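Local coordinates for protein D-alanyl transferase DltD (Enterococcus faecalis, PDB 6O93) that probably transfers D-alanine during the D-alanylation of lipoteichoic acid in the cell wall of this Gram-positive bacterium, at residues A278-L283 with Y321-Q326. Numbering follows the deposited sequence.
Sequences AALEQL and YQLQEQ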
# COMPACT_ATOMS: atom_id res chain seq x y z
N ALA A 278 7.00 -11.16 0.23
CA ALA A 278 5.76 -11.92 0.33
C ALA A 278 4.69 -11.33 -0.58
O ALA A 278 3.96 -12.08 -1.25
CB ALA A 278 5.28 -11.94 1.78
N ALA A 279 4.58 -10.00 -0.62
CA ALA A 279 3.61 -9.38 -1.51
C ALA A 279 3.97 -9.60 -2.97
O ALA A 279 3.09 -9.80 -3.81
CB ALA A 279 3.51 -7.88 -1.20
N LEU A 280 5.26 -9.58 -3.29
CA LEU A 280 5.70 -9.79 -4.67
C LEU A 280 5.36 -11.20 -5.14
O LEU A 280 4.92 -11.40 -6.28
CB LEU A 280 7.20 -9.53 -4.79
CG LEU A 280 7.65 -8.08 -4.56
CD1 LEU A 280 9.17 -8.00 -4.57
CD2 LEU A 280 7.04 -7.15 -5.61
N GLU A 281 5.58 -12.21 -4.28
CA GLU A 281 5.26 -13.58 -4.67
C GLU A 281 3.76 -13.75 -4.92
O GLU A 281 3.36 -14.43 -5.86
CB GLU A 281 5.74 -14.56 -3.61
CG GLU A 281 5.32 -16.00 -3.87
CD GLU A 281 6.13 -17.03 -3.09
OE1 GLU A 281 7.16 -16.65 -2.49
OE2 GLU A 281 5.73 -18.21 -3.08
N GLN A 282 2.92 -13.13 -4.08
CA GLN A 282 1.48 -13.22 -4.29
C GLN A 282 1.07 -12.57 -5.61
O GLN A 282 0.20 -13.09 -6.32
CB GLN A 282 0.74 -12.56 -3.13
CG GLN A 282 0.94 -13.24 -1.78
CD GLN A 282 0.43 -14.67 -1.77
OE1 GLN A 282 -0.62 -14.98 -2.35
NE2 GLN A 282 1.16 -15.56 -1.10
N LEU A 283 1.68 -11.43 -5.95
CA LEU A 283 1.35 -10.76 -7.20
C LEU A 283 1.81 -11.59 -8.40
O LEU A 283 1.08 -11.72 -9.39
CB LEU A 283 1.99 -9.38 -7.23
CG LEU A 283 1.42 -8.39 -6.21
CD1 LEU A 283 2.40 -7.25 -5.94
CD2 LEU A 283 0.08 -7.84 -6.70
N TYR A 321 16.41 -3.22 -7.15
CA TYR A 321 17.09 -4.47 -7.45
C TYR A 321 16.17 -5.66 -7.20
O TYR A 321 16.03 -6.55 -8.05
CB TYR A 321 18.37 -4.61 -6.63
CG TYR A 321 19.16 -5.86 -6.97
CD1 TYR A 321 20.02 -5.89 -8.04
CD2 TYR A 321 19.01 -7.01 -6.21
CE1 TYR A 321 20.74 -7.03 -8.36
CE2 TYR A 321 19.72 -8.16 -6.52
CZ TYR A 321 20.58 -8.16 -7.60
OH TYR A 321 21.29 -9.30 -7.91
N GLN A 322 15.54 -5.69 -6.03
CA GLN A 322 14.62 -6.78 -5.70
C GLN A 322 13.50 -6.88 -6.72
O GLN A 322 13.06 -7.98 -7.07
CB GLN A 322 14.07 -6.57 -4.29
CG GLN A 322 13.20 -7.70 -3.76
CD GLN A 322 12.89 -7.54 -2.28
OE1 GLN A 322 13.44 -6.66 -1.61
NE2 GLN A 322 12.00 -8.38 -1.77
N LEU A 323 13.02 -5.74 -7.21
CA LEU A 323 11.98 -5.74 -8.23
C LEU A 323 12.53 -6.19 -9.58
O LEU A 323 12.12 -7.22 -10.12
CB LEU A 323 11.36 -4.35 -8.34
CG LEU A 323 10.52 -3.90 -7.14
CD1 LEU A 323 10.18 -2.42 -7.25
CD2 LEU A 323 9.25 -4.73 -7.04
N GLN A 324 13.48 -5.43 -10.13
CA GLN A 324 13.98 -5.70 -11.47
C GLN A 324 14.57 -7.11 -11.57
O GLN A 324 14.39 -7.79 -12.59
CB GLN A 324 15.02 -4.66 -11.86
CG GLN A 324 14.46 -3.27 -12.10
CD GLN A 324 13.88 -3.11 -13.49
OE1 GLN A 324 13.94 -4.03 -14.31
NE2 GLN A 324 13.30 -1.94 -13.76
N GLU A 325 15.27 -7.55 -10.53
CA GLU A 325 15.90 -8.86 -10.56
C GLU A 325 14.89 -9.98 -10.77
O GLU A 325 15.26 -11.05 -11.26
CB GLU A 325 16.67 -9.08 -9.25
CG GLU A 325 17.27 -10.47 -9.08
CD GLU A 325 18.34 -10.78 -10.10
OE1 GLU A 325 18.69 -9.90 -10.91
OE2 GLU A 325 18.85 -11.93 -10.07
N GLN A 326 13.62 -9.76 -10.42
CA GLN A 326 12.60 -10.81 -10.47
C GLN A 326 11.56 -10.57 -11.56
O GLN A 326 10.57 -11.31 -11.62
CB GLN A 326 11.92 -10.93 -9.11
CG GLN A 326 12.87 -11.32 -7.99
CD GLN A 326 12.17 -11.53 -6.66
OE1 GLN A 326 11.78 -12.65 -6.32
NE2 GLN A 326 12.01 -10.45 -5.90
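L280, on helix 272-285, packs against the side chains of Q322, L323 and Q326 of segment 321-326, which lies on helix 309-324. Both helices flank the parallel sheet of the SGNH-hydrolase-like fold and pack on the same strand, since L280 and L323 each touch F292 of strand 289-294. The two methyl branches of L280 divide the work. CD2 of L280 meets CD2 of L323 at 3.6 Å, the closest apolar contact between the segments, and the two side chains cross at about a right angle. CD1 of L280 instead faces amide nitrogens, lying 4.0 Å from NE2 of Q322 and 4.0 Å from NE2 of Q326; these distances indicate van der Waals contact, and no hydrogen bond spans the segments. Q322 has its CG anti to the backbone N (chi1 -175°) and an extended chain beyond it, which carries its amide obliquely across L280 to helix 272-285. There NE2 bonds Q277 OE1 and Y273 O, while OE1 accepts from W387 NE1. The buried amide is therefore satisfied at both ends. Q326 is similarly held: OE1 receives D379 N and Q277 NE2, so Q277 links both glutamines. The rotation of the Q326 amide is further fixed by its hydrogen bond from NE2 to the backbone O of Q322, 2.9 Å long and nearly straight at 172°, with that oxygen lying in the amide plane.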